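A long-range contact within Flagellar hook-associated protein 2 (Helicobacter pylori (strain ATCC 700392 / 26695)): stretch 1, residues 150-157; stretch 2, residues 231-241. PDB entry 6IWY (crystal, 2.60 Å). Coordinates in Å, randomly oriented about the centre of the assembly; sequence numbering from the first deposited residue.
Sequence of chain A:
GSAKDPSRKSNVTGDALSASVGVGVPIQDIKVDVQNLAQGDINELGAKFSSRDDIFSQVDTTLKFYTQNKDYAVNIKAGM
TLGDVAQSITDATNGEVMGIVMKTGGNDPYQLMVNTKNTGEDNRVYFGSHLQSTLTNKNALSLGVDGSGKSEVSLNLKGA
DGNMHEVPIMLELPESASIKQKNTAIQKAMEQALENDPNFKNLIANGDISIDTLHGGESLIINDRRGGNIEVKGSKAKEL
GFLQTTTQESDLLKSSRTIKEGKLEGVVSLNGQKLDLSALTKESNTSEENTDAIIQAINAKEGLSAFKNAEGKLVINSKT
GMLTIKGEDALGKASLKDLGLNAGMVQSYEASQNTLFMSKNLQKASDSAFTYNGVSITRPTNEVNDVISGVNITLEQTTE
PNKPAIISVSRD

Stretch 1, residues 150-157: KSEVSLNL
Stretch 2 (231-241) EVKGSKAKELG

A glycine just past a β ladder can let two segments of one chain approach closely where a CB would collide, and Gly234 is a clear example. Its phi/psi of 123/157° would jam a CB against the preceding carbonyl, and the same CB would stand 2.1 Å from Glu152 O and 2.8 Å from Val153 N. With no side chain there, the CA atoms of Val153 and Gly234 come within 4.3 Å, and Gly234 CA makes a CA-H...O contact of 3.1 Å with Glu152 O.

The ladder leading to this point is conventional. Strand 154-157 runs antiparallel to strand 231-233, with 153° between their directions and a closest axial approach of 4.7 Å. Asn156 and Glu231 form one hydrogen-bonded pair (Asn156 N to Glu231 O 2.7 Å, Glu231 N to Asn156 O 2.9 Å; CA to CA 4.8 Å). Ser154 (phi/psi -143/149°) and Lys233 (phi/psi -116/162°) form the other (Ser154 N to Lys233 O 2.7 Å, Lys233 N to Ser154 O 2.8 Å; CA to CA 5.2 Å). Between them lies the non-hydrogen-bonded pair Leu155 and Val232, whose CA atoms are 4.8 Å apart. Here CA-H...O contacts fill in, from Leu155 CA to Glu231 O and from Val232 CA to Ser154 O, both 3.5 Å.

Beyond the ladder, stretch 2 folds into a type I turn from Gly234 to Ala237, closed by Ala237 N to Gly234 O at 3.2 Å. Ser235 (phi/psi -59/-26°) and Lys236 (phi/psi -108/18°) occupy its central positions. The turn presents Lys236 N to Glu152 O at 2.7 Å, while Ser235 N, though 3.2 Å from Glu152 O, is too poorly angled to bond. Glu152 (-70/-26°; chi1 m, chi2 t, chi3 -47°) adds a salt bridge, OE1 to Lys236 NZ 3.0 Å, reached by an m, t, t, t lysine.

The two sheet faces differ in character. Leu155 (chi1 -95°, chi2 t) and Val232 (chi1 t) share one, with Leu155 CD2 4.2 Å from Val232 CG2. Val153 (-144/131°, chi1 t) extends the apolar cluster: its CG1 lies 4.4 Å from Val232 CG1 and 4.2 Å from CD1 of Leu240, an m, t rotamer. The other face carries Ser154 (chi1 p), Asn156 (chi1 -123°, chi2 82°), Glu231 (m, t, chi3 170°) and Lys233 (chi1 m, chi2 146°, chi3 p, chi4 p). Asn156 CB packs 3.7 Å from Glu231 CB, and Asn156 OD1 approaches Lys233 CE to 3.6 Å. In all, 608 Å² is buried, counting both sides.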

ATOM      1  N   LYS A 150       8.245 -14.908 -25.803  1.00 47.24           N
ATOM      2  CA  LYS A 150       7.989 -14.153 -24.547  1.00 44.90           C
ATOM      3  C   LYS A 150       6.660 -14.535 -23.933  1.00 43.38           C
ATOM      4  O   LYS A 150       5.701 -14.794 -24.644  1.00 42.12           O
ATOM      5  CB  LYS A 150       8.067 -12.615 -24.740  1.00 44.93           C
ATOM      6  N   SER A 151       6.624 -14.580 -22.596  1.00 42.61           N
ATOM      7  CA  SER A 151       5.382 -14.836 -21.879  1.00 42.68           C
ATOM      8  C   SER A 151       4.293 -13.895 -22.364  1.00 42.96           C
ATOM      9  O   SER A 151       4.522 -12.715 -22.538  1.00 42.91           O
ATOM     10  CB  SER A 151       5.544 -14.612 -20.390  1.00 41.21           C
ATOM     11  OG  SER A 151       6.322 -15.623 -19.794  1.00 43.68           O
ATOM     12  N   GLU A 152       3.105 -14.428 -22.597  1.00 44.18           N
ATOM     13  CA  GLU A 152       1.967 -13.580 -22.954  1.00 45.34           C
ATOM     14  C   GLU A 152       1.511 -12.741 -21.739  1.00 43.88           C
ATOM     15  O   GLU A 152       0.962 -11.695 -21.903  1.00 44.48           O
ATOM     16  CB  GLU A 152       0.846 -14.439 -23.531  1.00 46.63           C
ATOM     17  CG  GLU A 152       1.266 -15.069 -24.829  1.00 50.76           C
ATOM     18  CD  GLU A 152       0.160 -15.822 -25.563  1.00 55.34           C
ATOM     19  OE1 GLU A 152      -0.561 -16.624 -24.935  1.00 57.68           O
ATOM     20  OE2 GLU A 152       0.045 -15.625 -26.794  1.00 57.11           O
ATOM     21  N   VAL A 153       1.763 -13.228 -20.533  1.00 43.22           N
ATOM     22  CA  VAL A 153       1.572 -12.485 -19.310  1.00 42.21           C
ATOM     23  C   VAL A 153       2.686 -12.881 -18.368  1.00 41.36           C
ATOM     24  O   VAL A 153       2.918 -14.063 -18.178  1.00 41.57           O
ATOM     25  CB  VAL A 153       0.214 -12.811 -18.630  1.00 42.90           C
ATOM     26  CG1 VAL A 153       0.215 -12.386 -17.119  1.00 41.66           C
ATOM     27  CG2 VAL A 153      -0.946 -12.122 -19.371  1.00 44.65           C
ATOM     28  N   SER A 154       3.368 -11.900 -17.775  1.00 41.21           N
ATOM     29  CA  SER A 154       4.319 -12.175 -16.689  1.00 40.66           C
ATOM     30  C   SER A 154       4.268 -11.083 -15.635  1.00 40.24           C
ATOM     31  O   SER A 154       3.973  -9.941 -15.939  1.00 40.20           O
ATOM     32  CB  SER A 154       5.741 -12.306 -17.203  1.00 41.12           C
ATOM     33  OG  SER A 154       6.311 -11.045 -17.422  1.00 41.30           O
ATOM     34  N   LEU A 155       4.538 -11.488 -14.401  1.00 40.21           N
ATOM     35  CA  LEU A 155       4.530 -10.623 -13.232  1.00 40.47           C
ATOM     36  C   LEU A 155       5.967 -10.243 -12.919  1.00 41.75           C
ATOM     37  O   LEU A 155       6.805 -11.135 -12.661  1.00 42.20           O
ATOM     38  CB  LEU A 155       3.999 -11.391 -12.014  1.00 40.15           C
ATOM     39  CG  LEU A 155       2.537 -11.275 -11.670  1.00 39.56           C
ATOM     40  CD1 LEU A 155       2.216 -12.278 -10.624  1.00 36.90           C
ATOM     41  CD2 LEU A 155       2.314  -9.846 -11.153  1.00 42.36           C
ATOM     42  N   ASN A 156       6.244  -8.943 -12.902  1.00 42.37           N
ATOM     43  CA  ASN A 156       7.538  -8.429 -12.491  1.00 42.96           C
ATOM     44  C   ASN A 156       7.456  -7.842 -11.096  1.00 42.34           C
ATOM     45  O   ASN A 156       6.800  -6.817 -10.886  1.00 41.94           O
ATOM     46  CB  ASN A 156       8.001  -7.357 -13.433  1.00 44.91           C
ATOM     47  CG  ASN A 156       9.310  -7.665 -14.019  1.00 50.26           C
ATOM     48  OD1 ASN A 156       9.387  -8.432 -15.007  1.00 61.41           O
ATOM     49  ND2 ASN A 156      10.373  -7.106 -13.447  1.00 51.10           N
ATOM     50  N   LEU A 157       8.125  -8.512 -10.151  1.00 41.89           N
ATOM     51  CA  LEU A 157       8.133  -8.147  -8.754  1.00 41.32           C
ATOM     52  C   LEU A 157       9.558  -8.126  -8.273  1.00 42.73           C
ATOM     53  O   LEU A 157      10.437  -8.750  -8.898  1.00 42.99           O
ATOM     54  CB  LEU A 157       7.382  -9.185  -7.948  1.00 40.33           C
ATOM     55  CG  LEU A 157       5.879  -9.245  -8.182  1.00 39.81           C
ATOM     56  CD1 LEU A 157       5.353 -10.687  -8.035  1.00 40.96           C
ATOM     57  CD2 LEU A 157       5.229  -8.354  -7.183  1.00 39.88           C
ATOM     58  N   GLU A 231       4.913  -4.920 -11.983  1.00 41.40           N
ATOM     59  CA  GLU A 231       4.536  -4.815 -13.392  1.00 43.42           C
ATOM     60  C   GLU A 231       3.852  -6.080 -13.871  1.00 42.98           C
ATOM     61  O   GLU A 231       4.261  -7.179 -13.528  1.00 42.09           O
ATOM     62  CB  GLU A 231       5.746  -4.598 -14.286  1.00 44.76           C
ATOM     63  CG  GLU A 231       6.655  -3.469 -13.845  1.00 51.40           C
ATOM     64  CD  GLU A 231       7.856  -3.208 -14.802  1.00 59.10           C
ATOM     65  OE1 GLU A 231       8.551  -2.163 -14.602  1.00 62.80           O
ATOM     66  OE2 GLU A 231       8.114  -4.045 -15.722  1.00 61.30           O
ATOM     67  N   VAL A 232       2.807  -5.909 -14.672  1.00 44.47           N
ATOM     68  CA  VAL A 232       2.165  -7.004 -15.359  1.00 44.54           C
ATOM     69  C   VAL A 232       2.452  -6.770 -16.821  1.00 46.53           C
ATOM     70  O   VAL A 232       1.956  -5.831 -17.411  1.00 48.61           O
ATOM     71  CB  VAL A 232       0.660  -6.993 -15.117  1.00 45.29           C
ATOM     72  CG1 VAL A 232      -0.046  -8.162 -15.857  1.00 43.55           C
ATOM     73  CG2 VAL A 232       0.389  -7.001 -13.618  1.00 44.36           C
ATOM     74  N   LYS A 233       3.284  -7.622 -17.390  1.00 47.14           N
ATOM     75  CA  LYS A 233       3.779  -7.453 -18.740  1.00 48.57           C
ATOM     76  C   LYS A 233       3.315  -8.577 -19.641  1.00 48.34           C
ATOM     77  O   LYS A 233       2.923  -9.630 -19.189  1.00 46.87           O
ATOM     78  CB  LYS A 233       5.307  -7.447 -18.713  1.00 49.09           C
ATOM     79  CG  LYS A 233       5.896  -6.115 -18.300  1.00 51.94           C
ATOM     80  CD  LYS A 233       7.205  -6.273 -17.506  1.00 55.22           C
ATOM     81  CE  LYS A 233       8.260  -7.198 -18.176  1.00 57.86           C
ATOM     82  NZ  LYS A 233       8.770  -6.658 -19.490  1.00 60.54           N
ATOM     83  N   GLY A 234       3.393  -8.333 -20.937  1.00 49.65           N
ATOM     84  CA  GLY A 234       3.010  -9.316 -21.901  1.00 50.37           C
ATOM     85  C   GLY A 234       1.941  -8.843 -22.866  1.00 52.17           C
ATOM     86  O   GLY A 234       1.170  -7.926 -22.583  1.00 52.92           O
ATOM     87  N   SER A 235       1.912  -9.509 -24.011  1.00 53.39           N
ATOM     88  CA  SER A 235       0.957  -9.244 -25.054  1.00 55.44           C
ATOM     89  C   SER A 235      -0.462  -9.413 -24.565  1.00 55.06           C
ATOM     90  O   SER A 235      -1.363  -8.752 -25.084  1.00 58.37           O
ATOM     91  CB  SER A 235       1.215 -10.136 -26.285  1.00 57.34           C
ATOM     92  OG  SER A 235       1.059 -11.508 -25.997  1.00 57.29           O
ATOM     93  N   LYS A 236      -0.681 -10.238 -23.549  1.00 52.35           N
ATOM     94  CA  LYS A 236      -2.033 -10.387 -22.998  1.00 51.98           C
ATOM     95  C   LYS A 236      -2.330  -9.770 -21.618  1.00 50.04           C
ATOM     96  O   LYS A 236      -3.346 -10.113 -21.021  1.00 50.36           O
ATOM     97  CB  LYS A 236      -2.419 -11.859 -23.001  1.00 52.33           C
ATOM     98  CG  LYS A 236      -2.394 -12.457 -24.372  1.00 53.91           C
ATOM     99  CD  LYS A 236      -2.963 -13.859 -24.384  1.00 54.72           C
ATOM    100  CE  LYS A 236      -3.062 -14.381 -25.819  1.00 56.17           C
ATOM    101  NZ  LYS A 236      -3.357 -15.834 -25.855  1.00 56.81           N
ATOM    102  N   ALA A 237      -1.520  -8.842 -21.112  1.00 48.64           N
ATOM    103  CA  ALA A 237      -1.917  -8.160 -19.857  1.00 48.17           C
ATOM    104  C   ALA A 237      -3.350  -7.615 -19.939  1.00 50.09           C
ATOM    105  O   ALA A 237      -4.128  -7.802 -19.010  1.00 51.13           O
ATOM    106  CB  ALA A 237      -0.960  -7.042 -19.457  1.00 47.17           C
ATOM    107  N   LYS A 238      -3.701  -6.964 -21.046  1.00 51.73           N
ATOM    108  CA  LYS A 238      -5.023  -6.322 -21.175  1.00 54.16           C
ATOM    109  C   LYS A 238      -6.171  -7.323 -20.933  1.00 55.18           C
ATOM    110  O   LYS A 238      -7.203  -6.958 -20.372  1.00 55.73           O
ATOM    111  CB  LYS A 238      -5.171  -5.606 -22.519  1.00 55.49           C
ATOM    112  N   GLU A 239      -5.956  -8.586 -21.298  1.00 55.13           N
ATOM    113  CA  GLU A 239      -7.008  -9.586 -21.198  1.00 57.27           C
ATOM    114  C   GLU A 239      -7.393  -9.880 -19.764  1.00 56.23           C
ATOM    115  O   GLU A 239      -8.478 -10.375 -19.506  1.00 58.15           O
ATOM    116  CB  GLU A 239      -6.612 -10.882 -21.904  1.00 57.66           C
ATOM    117  CG  GLU A 239      -6.880 -10.865 -23.389  1.00 62.48           C
ATOM    118  CD  GLU A 239      -6.613 -12.205 -24.071  1.00 67.14           C
ATOM    119  OE1 GLU A 239      -7.086 -13.276 -23.584  1.00 69.13           O
ATOM    120  OE2 GLU A 239      -5.931 -12.174 -25.123  1.00 70.63           O
ATOM    121  N   LEU A 240      -6.500  -9.604 -18.834  1.00 54.08           N
ATOM    122  CA  LEU A 240      -6.803  -9.799 -17.415  1.00 53.54           C
ATOM    123  C   LEU A 240      -7.455  -8.589 -16.837  1.00 54.27           C
ATOM    124  O   LEU A 240      -8.061  -8.660 -15.777  1.00 55.29           O
ATOM    125  CB  LEU A 240      -5.542 -10.093 -16.609  1.00 50.68           C
ATOM    126  CG  LEU A 240      -4.802 -11.341 -17.051  1.00 50.32           C
ATOM    127  CD1 LEU A 240      -3.731 -11.713 -16.017  1.00 49.79           C
ATOM    128  CD2 LEU A 240      -5.769 -12.496 -17.270  1.00 52.36           C
ATOM    129  N   GLY A 241      -7.302  -7.463 -17.507  1.00 54.60           N
ATOM    130  CA  GLY A 241      -7.985  -6.257 -17.082  1.00 56.30           C
ATOM    131  C   GLY A 241      -7.216  -5.304 -16.198  1.00 54.65           C
ATOM    132  O   GLY A 241      -7.824  -4.564 -15.471  1.00 55.35           O
TER